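Local coordinates for inorganic polyphosphate/ATP-glucomannokinase (Arthrobacter sp., PDB 1WOQ), which phosphorylates glucose and mannose, drawing the phosphoryl group from either inorganic polyphosphate or ATP, at residues A126-A136 against P243-G254; V140-L149 against F213-I224. All coordinates share one frame; numbering follows the deposited sequence.

Contact 1: residues A126-A136 against P243-G254; sequences AAGLAEARYGA and PAVLRNEAGIVG
The helix crossing between the two sheet-bearing halves of this actin-like kinase brings Ala126, Ala127 and Ala130 of helix 126-134 against Ala250 and Gly254 at the start of helix 250-262, the segment axes 7.0 Å apart at 80°. Small residues permit that closeness: Gly254 CA lies 3.1 Å from Ala126 O in a CA-H...O contact, where a CB on the glycine would collide with that oxygen. Ala127 CB meets Ala250 CB at 4.0 Å. Farther along, Val253 CG1 leans obliquely on the Tyr134 ring, whose hydroxyl is bonded to Leu31 O.

The polar part is the carboxylate of Glu131. Its chain bends at chi2 (-57°), turning both oxygens to the backbone of the loop before helix 250-262. Glu131 OE2 takes Leu246 N at 2.8 Å on its syn lone pair. Glu131 OE1 accepts two N-H groups from opposite faces of the carboxylate plane, Val245 N at 3.0 Å and Ala136 N at 3.0 Å. With an alanine here, three backbone N-H groups would probably lose their shared acceptor and the loop would be freer to shift. Such a pair of crossing helices at the domain junction is characteristic of the actin-like ATPase superfamily, to which ROK kinases belong.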
ATOM      1  N   ALA A 126      -0.292   4.150   2.452  1.00 12.18           N
ATOM      2  CA  ALA A 126      -1.755   4.152   2.519  1.00 11.74           C
ATOM      3  C   ALA A 126      -2.218   2.984   3.386  1.00 13.20           C
ATOM      4  O   ALA A 126      -3.090   3.140   4.239  1.00 11.77           O
ATOM      5  CB  ALA A 126      -2.353   4.035   1.115  1.00 12.59           C
ATOM      6  N   ALA A 127      -1.625   1.814   3.169  1.00 13.66           N
ATOM      7  CA  ALA A 127      -1.978   0.637   3.957  1.00 15.49           C
ATOM      8  C   ALA A 127      -1.710   0.924   5.433  1.00 15.69           C
ATOM      9  O   ALA A 127      -2.471   0.504   6.306  1.00 14.65           O
ATOM     10  CB  ALA A 127      -1.165  -0.573   3.498  1.00 15.65           C
ATOM     11  N   GLY A 128      -0.623   1.644   5.703  1.00 15.21           N
ATOM     12  CA  GLY A 128      -0.274   1.990   7.073  1.00 16.06           C
ATOM     13  C   GLY A 128      -1.284   2.929   7.709  1.00 16.73           C
ATOM     14  O   GLY A 128      -1.678   2.739   8.867  1.00 17.64           O
ATOM     15  N   LEU A 129      -1.714   3.944   6.965  1.00 14.62           N
ATOM     16  CA  LEU A 129      -2.702   4.891   7.484  1.00 16.27           C
ATOM     17  C   LEU A 129      -3.964   4.131   7.871  1.00 15.78           C
ATOM     18  O   LEU A 129      -4.556   4.371   8.931  1.00 15.90           O
ATOM     19  CB  LEU A 129      -3.058   5.945   6.430  1.00 15.53           C
ATOM     20  CG  LEU A 129      -2.026   7.014   6.075  1.00 18.25           C
ATOM     21  CD1 LEU A 129      -2.520   7.832   4.882  1.00 18.62           C
ATOM     22  CD2 LEU A 129      -1.792   7.910   7.280  1.00 19.32           C
ATOM     23  N   ALA A 130      -4.376   3.214   7.002  1.00 15.18           N
ATOM     24  CA  ALA A 130      -5.568   2.417   7.249  1.00 15.73           C
ATOM     25  C   ALA A 130      -5.419   1.534   8.490  1.00 15.93           C
ATOM     26  O   ALA A 130      -6.330   1.465   9.307  1.00 16.26           O
ATOM     27  CB  ALA A 130      -5.887   1.563   6.030  1.00 16.78           C
ATOM     28  N   GLU A 131      -4.278   0.860   8.631  1.00 16.06           N
ATOM     29  CA  GLU A 131      -4.058  -0.002   9.793  1.00 16.68           C
ATOM     30  C   GLU A 131      -3.977   0.805  11.080  1.00 17.09           C
ATOM     31  O   GLU A 131      -4.423   0.352  12.134  1.00 16.78           O
ATOM     32  CB  GLU A 131      -2.770  -0.824   9.638  1.00 17.47           C
ATOM     33  CG  GLU A 131      -2.850  -1.949   8.625  1.00 19.27           C
ATOM     34  CD  GLU A 131      -3.979  -2.928   8.913  1.00 18.85           C
ATOM     35  OE1 GLU A 131      -4.043  -3.462  10.041  1.00 19.04           O
ATOM     36  OE2 GLU A 131      -4.799  -3.165   8.006  1.00 21.57           O
ATOM     37  N   ALA A 132      -3.397   1.997  10.996  1.00 16.16           N
ATOM     38  CA  ALA A 132      -3.252   2.859  12.163  1.00 17.82           C
ATOM     39  C   ALA A 132      -4.597   3.384  12.659  1.00 19.05           C
ATOM     40  O   ALA A 132      -4.836   3.487  13.869  1.00 20.89           O
ATOM     41  CB  ALA A 132      -2.332   4.031  11.828  1.00 16.92           C
ATOM     42  N   ARG A 133      -5.478   3.701  11.718  1.00 17.98           N
ATOM     43  CA  ARG A 133      -6.790   4.256  12.039  1.00 20.42           C
ATOM     44  C   ARG A 133      -7.912   3.249  12.258  1.00 19.83           C
ATOM     45  O   ARG A 133      -8.726   3.415  13.172  1.00 21.23           O
ATOM     46  CB  ARG A 133      -7.197   5.244  10.939  1.00 24.34           C
ATOM     47  CG  ARG A 133      -8.665   5.649  10.936  1.00 31.47           C
ATOM     48  CD  ARG A 133      -9.063   6.434  12.173  1.00 37.13           C
ATOM     49  NE  ARG A 133     -10.494   6.729  12.164  1.00 40.82           N
ATOM     50  CZ  ARG A 133     -11.115   7.463  13.080  1.00 43.18           C
ATOM     51  NH1 ARG A 133     -12.422   7.673  12.984  1.00 45.27           N
ATOM     52  NH2 ARG A 133     -10.434   7.989  14.090  1.00 44.70           N
ATOM     53  N   TYR A 134      -7.953   2.205  11.434  1.00 18.02           N
ATOM     54  CA  TYR A 134      -9.016   1.206  11.516  1.00 18.69           C
ATOM     55  C   TYR A 134      -8.554  -0.225  11.754  1.00 18.61           C
ATOM     56  O   TYR A 134      -9.389  -1.117  11.925  1.00 19.89           O
ATOM     57  CB  TYR A 134      -9.821   1.205  10.213  1.00 18.76           C
ATOM     58  CG  TYR A 134     -10.291   2.561   9.753  1.00 20.68           C
ATOM     59  CD1 TYR A 134     -11.324   3.224  10.417  1.00 21.48           C
ATOM     60  CD2 TYR A 134      -9.722   3.174   8.634  1.00 20.24           C
ATOM     61  CE1 TYR A 134     -11.781   4.465   9.975  1.00 22.75           C
ATOM     62  CE2 TYR A 134     -10.171   4.410   8.186  1.00 22.61           C
ATOM     63  CZ  TYR A 134     -11.202   5.049   8.860  1.00 22.64           C
ATOM     64  OH  TYR A 134     -11.657   6.270   8.414  1.00 25.28           O
ATOM     65  N   GLY A 135      -7.246  -0.453  11.756  1.00 18.09           N
ATOM     66  CA  GLY A 135      -6.751  -1.809  11.916  1.00 16.59           C
ATOM     67  C   GLY A 135      -5.920  -2.165  13.134  1.00 17.71           C
ATOM     68  O   GLY A 135      -6.155  -1.677  14.236  1.00 15.54           O
ATOM     69  N   ALA A 136      -4.936  -3.031  12.911  1.00 17.99           N
ATOM     70  CA  ALA A 136      -4.060  -3.528  13.967  1.00 20.33           C
ATOM     71  C   ALA A 136      -3.176  -2.492  14.657  1.00 20.01           C
ATOM     72  O   ALA A 136      -2.533  -2.799  15.665  1.00 21.56           O
ATOM     73  CB  ALA A 136      -3.199  -4.664  13.414  1.00 19.56           C
ATOM     74  N   PRO A 243      -0.900 -10.181  11.478  1.00 18.36           N
ATOM     75  CA  PRO A 243      -1.291  -9.850  10.109  1.00 18.91           C
ATOM     76  C   PRO A 243      -2.165  -8.600  10.112  1.00 17.89           C
ATOM     77  O   PRO A 243      -2.799  -8.274  11.120  1.00 16.73           O
ATOM     78  CB  PRO A 243      -2.049 -11.095   9.661  1.00 19.09           C
ATOM     79  CG  PRO A 243      -2.679 -11.569  10.937  1.00 21.88           C
ATOM     80  CD  PRO A 243      -1.544 -11.429  11.925  1.00 20.09           C
ATOM     81  N   ALA A 244      -2.186  -7.895   8.986  1.00 16.83           N
ATOM     82  CA  ALA A 244      -2.986  -6.684   8.849  1.00 16.81           C
ATOM     83  C   ALA A 244      -4.479  -7.006   8.864  1.00 17.38           C
ATOM     84  O   ALA A 244      -4.897  -8.077   8.414  1.00 17.90           O
ATOM     85  CB  ALA A 244      -2.623  -5.971   7.548  1.00 17.64           C
ATOM     86  N   VAL A 245      -5.273  -6.071   9.382  1.00 18.06           N
ATOM     87  CA  VAL A 245      -6.724  -6.223   9.450  1.00 19.00           C
ATOM     88  C   VAL A 245      -7.303  -6.015   8.050  1.00 21.25           C
ATOM     89  O   VAL A 245      -8.160  -6.778   7.597  1.00 19.29           O
ATOM     90  CB  VAL A 245      -7.339  -5.198  10.427  1.00 19.46           C
ATOM     91  CG1 VAL A 245      -8.858  -5.210  10.325  1.00 21.04           C
ATOM     92  CG2 VAL A 245      -6.903  -5.527  11.855  1.00 18.93           C
ATOM     93  N   LEU A 246      -6.839  -4.968   7.374  1.00 22.59           N
ATOM     94  CA  LEU A 246      -7.287  -4.693   6.015  1.00 25.40           C
ATOM     95  C   LEU A 246      -6.235  -5.272   5.077  1.00 28.40           C
ATOM     96  O   LEU A 246      -5.035  -5.184   5.344  1.00 29.28           O
ATOM     97  CB  LEU A 246      -7.427  -3.184   5.774  1.00 25.03           C
ATOM     98  CG  LEU A 246      -8.499  -2.423   6.561  1.00 25.07           C
ATOM     99  CD1 LEU A 246      -7.992  -2.094   7.960  1.00 25.58           C
ATOM    100  CD2 LEU A 246      -8.846  -1.143   5.820  1.00 26.73           C
ATOM    101  N   ARG A 247      -6.676  -5.880   3.985  1.00 30.61           N
ATOM    102  CA  ARG A 247      -5.738  -6.457   3.032  1.00 32.17           C
ATOM    103  C   ARG A 247      -6.109  -6.029   1.622  1.00 32.05           C
ATOM    104  O   ARG A 247      -5.420  -5.214   1.006  1.00 31.56           O
ATOM    105  CB  ARG A 247      -5.737  -7.987   3.145  1.00 35.96           C
ATOM    106  CG  ARG A 247      -4.718  -8.683   2.247  1.00 39.24           C
ATOM    107  CD  ARG A 247      -4.541 -10.149   2.629  1.00 42.87           C
ATOM    108  NE  ARG A 247      -5.771 -10.925   2.484  1.00 45.68           N
ATOM    109  CZ  ARG A 247      -6.335 -11.229   1.318  1.00 47.25           C
ATOM    110  NH1 ARG A 247      -5.780 -10.827   0.182  1.00 47.87           N
ATOM    111  NH2 ARG A 247      -7.454 -11.938   1.287  1.00 48.22           N
ATOM    112  N   ASN A 248      -7.214  -6.562   1.116  1.00 29.57           N
ATOM    113  CA  ASN A 248      -7.649  -6.219  -0.228  1.00 29.07           C
ATOM    114  C   ASN A 248      -8.067  -4.757  -0.342  1.00 25.31           C
ATOM    115  O   ASN A 248      -7.977  -4.174  -1.416  1.00 25.14           O
ATOM    116  CB  ASN A 248      -8.815  -7.115  -0.657  1.00 32.67           C
ATOM    117  CG  ASN A 248      -8.452  -8.587  -0.656  1.00 36.13           C
ATOM    118  OD1 ASN A 248      -8.224  -9.181   0.397  1.00 40.43           O
ATOM    119  ND2 ASN A 248      -8.394  -9.183  -1.841  1.00 39.92           N
ATOM    120  N   GLU A 249      -8.507  -4.159   0.762  1.00 22.67           N
ATOM    121  CA  GLU A 249      -8.965  -2.770   0.733  1.00 20.95           C
ATOM    122  C   GLU A 249      -8.083  -1.764   1.471  1.00 17.48           C
ATOM    123  O   GLU A 249      -8.431  -0.592   1.564  1.00 16.11           O
ATOM    124  CB  GLU A 249     -10.392  -2.696   1.290  1.00 22.90           C
ATOM    125  CG  GLU A 249     -11.326  -3.753   0.706  1.00 27.35           C
ATOM    126  CD  GLU A 249     -12.758  -3.628   1.202  1.00 30.37           C
ATOM    127  OE1 GLU A 249     -12.957  -3.293   2.390  1.00 31.79           O
ATOM    128  OE2 GLU A 249     -13.686  -3.880   0.403  1.00 32.18           O
ATOM    129  N   ALA A 250      -6.935  -2.207   1.973  1.00 16.45           N
ATOM    130  CA  ALA A 250      -6.043  -1.326   2.724  1.00 16.55           C
ATOM    131  C   ALA A 250      -5.582  -0.084   1.956  1.00 14.99           C
ATOM    132  O   ALA A 250      -5.598   1.022   2.493  1.00 14.80           O
ATOM    133  CB  ALA A 250      -4.827  -2.113   3.215  1.00 18.94           C
ATOM    134  N   GLY A 251      -5.163  -0.274   0.709  1.00 16.67           N
ATOM    135  CA  GLY A 251      -4.700   0.848  -0.097  1.00 14.49           C
ATOM    136  C   GLY A 251      -5.817   1.822  -0.425  1.00 15.82           C
ATOM    137  O   GLY A 251      -5.646   3.040  -0.345  1.00 14.47           O
ATOM    138  N   ILE A 252      -6.966   1.279  -0.808  1.00 14.10           N
ATOM    139  CA  ILE A 252      -8.130   2.091  -1.137  1.00 15.27           C
ATOM    140  C   ILE A 252      -8.528   2.975   0.048  1.00 14.46           C
ATOM    141  O   ILE A 252      -8.709   4.191  -0.089  1.00 13.27           O
ATOM    142  CB  ILE A 252      -9.324   1.188  -1.521  1.00 14.22           C
ATOM    143  CG1 ILE A 252      -9.053   0.535  -2.880  1.00 15.13           C
ATOM    144  CG2 ILE A 252     -10.622   2.003  -1.537  1.00 13.77           C
ATOM    145  CD1 ILE A 252     -10.040  -0.549  -3.255  1.00 15.21           C
ATOM    146  N   VAL A 253      -8.661   2.355   1.214  1.00 13.95           N
ATOM    147  CA  VAL A 253      -9.050   3.088   2.412  1.00 13.47           C
ATOM    148  C   VAL A 253      -7.986   4.102   2.801  1.00 13.22           C
ATOM    149  O   VAL A 253      -8.299   5.253   3.084  1.00 14.30           O
ATOM    150  CB  VAL A 253      -9.308   2.120   3.588  1.00 14.75           C
ATOM    151  CG1 VAL A 253      -9.594   2.901   4.868  1.00 16.95           C
ATOM    152  CG2 VAL A 253     -10.485   1.221   3.248  1.00 17.37           C
ATOM    153  N   GLY A 254      -6.724   3.680   2.786  1.00 12.79           N
ATOM    154  CA  GLY A 254      -5.646   4.586   3.140  1.00 13.48           C
ATOM    155  C   GLY A 254      -5.562   5.801   2.231  1.00 13.80           C
ATOM    156  O   GLY A 254      -5.221   6.895   2.674  1.00 13.98           O
TER

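Contact 2: residues V140-L149 against F213-I224; sequences VKGTVLVITL and FSPELFIVGGGI
The Phe218 ring meets Leu145 across the strand pair: Leu145 O lies at the ring edge, near its plane, and Leu145 CD1 comes within 4.0 Å of CE2. Over one face of the same ring stands Pro215 CG, offset toward the rim, while Phe206 makes an edge-to-face pair with it. Phe213 packs its ring edge-to-face with that of Phe157 and touches Leu145 CD1 with its CB.

Leu145 and Phe218 run side by side because their strands, 143-149 and 217-221, are parallel and in register, with a 24° angle between them. Six backbone hydrogen bonds link them, donors alternating between strands, from Glu216 N to Thr143 O (2.7 Å) through to Leu149 N and Gly221 O (3.0 Å). The last is straight at its hydrogen, but the donor stands 51° out of the Gly221 carbonyl plane. At the start the pairing slips: Thr143 O takes Glu216 N, and the buried Leu217 N finds no partner in the model. A water joins Thr143 N to Glu216 OE2.

On the opposite side of the sheet from Phe218, Ile219 CD1 reaches Val144 CG1 at 3.8 Å. The CG1 branch of Ile219 lies beside its backbone N (chi1 -64°), bringing CD1 against both Val144 CG1 and Val146 CG2. Toward the sugar end a side chain would be hard to fit at Gly221 and Gly222: on Gly222 a CB would run into Leu149 O, on Gly221 it would crowd Thr148 CG2. The side chain of Thr148 is about 4 Å from the bound glucose.

Strand 143-149 is the middle of five, with 217-221 beside it and 153-159 and 241-243 flanking the pair. Helix 195-213 covers the face carrying Leu145 and Ile147, and Ala136 and Ala244 pack on Ile219 from the other.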
ATOM      1  N   VAL A 140      -2.137   1.899  19.374  1.00 21.83           N
ATOM      2  CA  VAL A 140      -0.749   1.557  19.645  1.00 22.09           C
ATOM      3  C   VAL A 140       0.124   2.787  19.440  1.00 23.06           C
ATOM      4  O   VAL A 140       0.185   3.337  18.339  1.00 22.98           O
ATOM      5  CB  VAL A 140      -0.246   0.437  18.712  1.00 21.58           C
ATOM      6  CG1 VAL A 140       1.184   0.061  19.085  1.00 19.00           C
ATOM      7  CG2 VAL A 140      -1.159  -0.775  18.807  1.00 23.62           C
ATOM      8  N   LYS A 141       0.787   3.229  20.503  1.00 23.11           N
ATOM      9  CA  LYS A 141       1.656   4.393  20.402  1.00 24.61           C
ATOM     10  C   LYS A 141       3.065   3.935  20.058  1.00 22.77           C
ATOM     11  O   LYS A 141       3.343   2.735  20.006  1.00 23.31           O
ATOM     12  CB  LYS A 141       1.670   5.174  21.717  1.00 28.80           C
ATOM     13  CG  LYS A 141       2.018   4.342  22.939  1.00 33.39           C
ATOM     14  CD  LYS A 141       2.154   5.202  24.201  1.00 37.66           C
ATOM     15  CE  LYS A 141       0.869   5.955  24.544  1.00 40.37           C
ATOM     16  NZ  LYS A 141       0.543   7.038  23.572  1.00 41.42           N
ATOM     17  N   GLY A 142       3.946   4.893  19.813  1.00 19.64           N
ATOM     18  CA  GLY A 142       5.313   4.550  19.482  1.00 19.07           C
ATOM     19  C   GLY A 142       5.460   4.091  18.047  1.00 16.94           C
ATOM     20  O   GLY A 142       4.599   4.337  17.205  1.00 15.49           O
ATOM     21  N   THR A 143       6.557   3.401  17.776  1.00 14.71           N
ATOM     22  CA  THR A 143       6.854   2.924  16.434  1.00 14.20           C
ATOM     23  C   THR A 143       6.117   1.656  16.041  1.00 13.88           C
ATOM     24  O   THR A 143       6.235   0.625  16.701  1.00 15.15           O
ATOM     25  CB  THR A 143       8.361   2.679  16.287  1.00 13.56           C
ATOM     26  OG1 THR A 143       9.056   3.899  16.559  1.00 15.96           O
ATOM     27  CG2 THR A 143       8.704   2.202  14.877  1.00 14.05           C
ATOM     28  N   VAL A 144       5.359   1.750  14.952  1.00 13.58           N
ATOM     29  CA  VAL A 144       4.604   0.624  14.413  1.00 12.95           C
ATOM     30  C   VAL A 144       4.991   0.510  12.945  1.00 13.48           C
ATOM     31  O   VAL A 144       4.831   1.458  12.183  1.00 13.46           O
ATOM     32  CB  VAL A 144       3.078   0.859  14.531  1.00 13.72           C
ATOM     33  CG1 VAL A 144       2.317  -0.251  13.816  1.00 14.76           C
ATOM     34  CG2 VAL A 144       2.679   0.903  16.007  1.00 15.06           C
ATOM     35  N   LEU A 145       5.503  -0.646  12.542  1.00 13.97           N
ATOM     36  CA  LEU A 145       5.914  -0.810  11.153  1.00 12.78           C
ATOM     37  C   LEU A 145       5.030  -1.796  10.413  1.00 13.27           C
ATOM     38  O   LEU A 145       4.927  -2.960  10.790  1.00 13.87           O
ATOM     39  CB  LEU A 145       7.380  -1.261  11.088  1.00 12.19           C
ATOM     40  CG  LEU A 145       8.372  -0.338  11.808  1.00 13.42           C
ATOM     41  CD1 LEU A 145       9.780  -0.922  11.720  1.00 13.98           C
ATOM     42  CD2 LEU A 145       8.327   1.052  11.189  1.00 14.25           C
ATOM     43  N   VAL A 146       4.378  -1.310   9.362  1.00 12.98           N
ATOM     44  CA  VAL A 146       3.506  -2.144   8.547  1.00 12.64           C
ATOM     45  C   VAL A 146       4.326  -2.579   7.336  1.00 13.68           C
ATOM     46  O   VAL A 146       4.706  -1.757   6.505  1.00 14.14           O
ATOM     47  CB  VAL A 146       2.265  -1.354   8.082  1.00 14.19           C
ATOM     48  CG1 VAL A 146       1.289  -2.283   7.367  1.00 14.59           C
ATOM     49  CG2 VAL A 146       1.589  -0.707   9.283  1.00 14.25           C
ATOM     50  N   ILE A 147       4.623  -3.871   7.266  1.00 12.39           N
ATOM     51  CA  ILE A 147       5.419  -4.420   6.175  1.00 13.26           C
ATOM     52  C   ILE A 147       4.499  -5.202   5.247  1.00 14.27           C
ATOM     53  O   ILE A 147       3.844  -6.147   5.682  1.00 14.07           O
ATOM     54  CB  ILE A 147       6.502  -5.379   6.721  1.00 13.32           C
ATOM     55  CG1 ILE A 147       7.401  -4.643   7.722  1.00 14.65           C
ATOM     56  CG2 ILE A 147       7.310  -5.967   5.574  1.00 13.99           C
ATOM     57  CD1 ILE A 147       8.175  -3.463   7.138  1.00 15.42           C
ATOM     58  N   THR A 148       4.444  -4.810   3.976  1.00 15.15           N
ATOM     59  CA  THR A 148       3.594  -5.511   3.021  1.00 15.58           C
ATOM     60  C   THR A 148       4.414  -6.451   2.138  1.00 16.28           C
ATOM     61  O   THR A 148       5.472  -6.081   1.620  1.00 14.60           O
ATOM     62  CB  THR A 148       2.804  -4.516   2.133  1.00 16.25           C
ATOM     63  OG1 THR A 148       3.708  -3.758   1.321  1.00 17.15           O
ATOM     64  CG2 THR A 148       2.005  -3.561   3.004  1.00 15.63           C
ATOM     65  N   LEU A 149       3.921  -7.674   1.979  1.00 15.50           N
ATOM     66  CA  LEU A 149       4.601  -8.680   1.170  1.00 17.01           C
ATOM     67  C   LEU A 149       3.805  -8.980  -0.099  1.00 17.23           C
ATOM     68  O   LEU A 149       2.701  -9.507  -0.035  1.00 17.22           O
ATOM     69  CB  LEU A 149       4.780  -9.962   1.990  1.00 17.13           C
ATOM     70  CG  LEU A 149       5.496  -9.794   3.336  1.00 16.51           C
ATOM     71  CD1 LEU A 149       5.438 -11.096   4.115  1.00 17.78           C
ATOM     72  CD2 LEU A 149       6.942  -9.369   3.103  1.00 15.16           C
ATOM     73  N   PHE A 213      14.962  -0.523  14.446  1.00 13.91           N
ATOM     74  CA  PHE A 213      13.987   0.403  15.020  1.00 13.50           C
ATOM     75  C   PHE A 213      13.268   0.053  16.321  1.00 12.86           C
ATOM     76  O   PHE A 213      12.477   0.861  16.808  1.00 13.17           O
ATOM     77  CB  PHE A 213      12.929   0.721  13.957  1.00 13.06           C
ATOM     78  CG  PHE A 213      13.455   1.513  12.804  1.00 15.24           C
ATOM     79  CD1 PHE A 213      13.805   2.848  12.972  1.00 17.76           C
ATOM     80  CD2 PHE A 213      13.640   0.918  11.563  1.00 19.04           C
ATOM     81  CE1 PHE A 213      14.340   3.582  11.916  1.00 22.21           C
ATOM     82  CE2 PHE A 213      14.176   1.644  10.500  1.00 20.90           C
ATOM     83  CZ  PHE A 213      14.525   2.977  10.683  1.00 19.07           C
ATOM     84  N   SER A 214      13.519  -1.131  16.877  1.00 13.66           N
ATOM     85  CA  SER A 214      12.856  -1.541  18.122  1.00 13.09           C
ATOM     86  C   SER A 214      11.388  -1.133  18.109  1.00 13.17           C
ATOM     87  O   SER A 214      10.921  -0.391  18.980  1.00 13.05           O
ATOM     88  CB  SER A 214      13.551  -0.904  19.329  1.00 14.45           C
ATOM     89  OG  SER A 214      14.867  -1.415  19.481  1.00 16.82           O
ATOM     90  N   PRO A 215      10.629  -1.625  17.123  1.00 13.81           N
ATOM     91  CA  PRO A 215       9.217  -1.251  17.066  1.00 14.12           C
ATOM     92  C   PRO A 215       8.355  -1.861  18.162  1.00 14.14           C
ATOM     93  O   PRO A 215       8.717  -2.866  18.784  1.00 14.07           O
ATOM     94  CB  PRO A 215       8.797  -1.712  15.671  1.00 15.09           C
ATOM     95  CG  PRO A 215       9.635  -2.931  15.467  1.00 16.00           C
ATOM     96  CD  PRO A 215      10.991  -2.523  16.011  1.00 13.26           C
ATOM     97  N   GLU A 216       7.214  -1.230  18.394  1.00 13.49           N
ATOM     98  CA  GLU A 216       6.262  -1.705  19.389  1.00 15.45           C
ATOM     99  C   GLU A 216       5.464  -2.851  18.771  1.00 15.04           C
ATOM    100  O   GLU A 216       4.978  -3.738  19.475  1.00 15.04           O
ATOM    101  CB  GLU A 216       5.291  -0.585  19.770  1.00 17.54           C
ATOM    102  CG  GLU A 216       5.937   0.653  20.371  1.00 21.52           C
ATOM    103  CD  GLU A 216       6.715   0.347  21.634  1.00 25.98           C
ATOM    104  OE1 GLU A 216       6.192  -0.410  22.481  1.00 26.59           O
ATOM    105  OE2 GLU A 216       7.840   0.869  21.780  1.00 28.21           O
ATOM    106  N   LEU A 217       5.344  -2.827  17.447  1.00 14.01           N
ATOM    107  CA  LEU A 217       4.562  -3.833  16.739  1.00 12.75           C
ATOM    108  C   LEU A 217       4.893  -3.904  15.254  1.00 12.87           C
ATOM    109  O   LEU A 217       5.238  -2.902  14.634  1.00 13.75           O
ATOM    110  CB  LEU A 217       3.069  -3.507  16.883  1.00 14.02           C
ATOM    111  CG  LEU A 217       2.030  -4.365  16.153  1.00 14.48           C
ATOM    112  CD1 LEU A 217       1.952  -5.726  16.822  1.00 14.37           C
ATOM    113  CD2 LEU A 217       0.662  -3.680  16.188  1.00 15.12           C
ATOM    114  N   PHE A 218       4.786  -5.108  14.703  1.00 13.61           N
ATOM    115  CA  PHE A 218       4.993  -5.349  13.277  1.00 12.70           C
ATOM    116  C   PHE A 218       3.618  -5.780  12.782  1.00 14.03           C
ATOM    117  O   PHE A 218       2.968  -6.602  13.422  1.00 15.11           O
ATOM    118  CB  PHE A 218       5.951  -6.523  13.035  1.00 13.44           C
ATOM    119  CG  PHE A 218       7.403  -6.146  12.981  1.00 12.51           C
ATOM    120  CD1 PHE A 218       8.335  -6.839  13.753  1.00 14.91           C
ATOM    121  CD2 PHE A 218       7.857  -5.161  12.109  1.00 14.40           C
ATOM    122  CE1 PHE A 218       9.698  -6.561  13.656  1.00 15.51           C
ATOM    123  CE2 PHE A 218       9.220  -4.877  12.003  1.00 14.43           C
ATOM    124  CZ  PHE A 218      10.141  -5.580  12.780  1.00 16.08           C
ATOM    125  N   ILE A 219       3.171  -5.223  11.665  1.00 14.11           N
ATOM    126  CA  ILE A 219       1.890  -5.615  11.086  1.00 13.02           C
ATOM    127  C   ILE A 219       2.232  -6.070   9.674  1.00 14.66           C
ATOM    128  O   ILE A 219       2.823  -5.317   8.907  1.00 14.17           O
ATOM    129  CB  ILE A 219       0.899  -4.439  11.016  1.00 14.20           C
ATOM    130  CG1 ILE A 219       0.563  -3.952  12.428  1.00 12.56           C
ATOM    131  CG2 ILE A 219      -0.370  -4.879  10.295  1.00 14.24           C
ATOM    132  CD1 ILE A 219      -0.260  -2.676  12.458  1.00 16.28           C
ATOM    133  N   VAL A 220       1.880  -7.305   9.338  1.00 14.23           N
ATOM    134  CA  VAL A 220       2.194  -7.830   8.020  1.00 16.28           C
ATOM    135  C   VAL A 220       1.021  -7.735   7.058  1.00 17.49           C
ATOM    136  O   VAL A 220      -0.036  -8.327   7.284  1.00 17.92           O
ATOM    137  CB  VAL A 220       2.664  -9.296   8.107  1.00 16.02           C
ATOM    138  CG1 VAL A 220       3.046  -9.801   6.719  1.00 16.58           C
ATOM    139  CG2 VAL A 220       3.852  -9.403   9.063  1.00 18.24           C
ATOM    140  N   GLY A 221       1.228  -6.979   5.982  1.00 17.33           N
ATOM    141  CA  GLY A 221       0.199  -6.808   4.976  1.00 18.36           C
ATOM    142  C   GLY A 221       0.576  -7.471   3.664  1.00 18.93           C
ATOM    143  O   GLY A 221       1.503  -8.279   3.609  1.00 17.60           O
ATOM    144  N   GLY A 222      -0.141  -7.122   2.604  1.00 21.07           N
ATOM    145  CA  GLY A 222       0.130  -7.710   1.307  1.00 24.45           C
ATOM    146  C   GLY A 222      -0.720  -8.948   1.106  1.00 24.99           C
ATOM    147  O   GLY A 222      -1.240  -9.519   2.066  1.00 25.54           O
ATOM    148  N   GLY A 223      -0.853  -9.369  -0.146  1.00 27.80           N
ATOM    149  CA  GLY A 223      -1.659 -10.534  -0.459  1.00 27.55           C
ATOM    150  C   GLY A 223      -1.429 -11.775   0.383  1.00 27.24           C
ATOM    151  O   GLY A 223      -2.372 -12.315   0.960  1.00 29.30           O
ATOM    152  N   ILE A 224      -0.184 -12.229   0.479  1.00 27.87           N
ATOM    153  CA  ILE A 224       0.104 -13.438   1.238  1.00 26.91           C
ATOM    154  C   ILE A 224       0.052 -13.308   2.755  1.00 27.43           C
ATOM    155  O   ILE A 224       0.366 -14.261   3.469  1.00 26.32           O
ATOM    156  CB  ILE A 224       1.464 -14.046   0.841  1.00 26.31           C
ATOM    157  CG1 ILE A 224       2.598 -13.067   1.148  1.00 24.45           C
ATOM    158  CG2 ILE A 224       1.445 -14.408  -0.636  1.00 26.33           C
ATOM    159  CD1 ILE A 224       3.977 -13.683   1.006  1.00 23.55           C
TER
HETATM  160  O   HOH W   1       8.359   3.043  20.006  1.00 16.39           O
HETATM  161  O   HOH W   2      11.656   3.459  16.834  1.00 20.77           O
HETATM  162  O   HOH W   3       1.073 -11.100  -1.642  1.00 27.18           O

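In the fold
Along the chain the four segments come in the order 126-136, 140-149, 213-224, 243-254, so contact 2 is formed wholly by chain lying between the halves of contact 1. Their centres are 11 Å apart and they touch directly: Ala244 N probably bonds to Val220 O at 2.8 Å, and Ala136 O packs on Leu217 CD2. Contact 2 is the core of one sheet, while contact 1 lies on one face of that sheet through Glu131, Ala136 and Ala244, and reaches strand 35-44 of the other sheet through Val253 and Ile252. Both approach the glucose pocket, which is consistent with a sugar site built between two domains, as in other actin-like kinases.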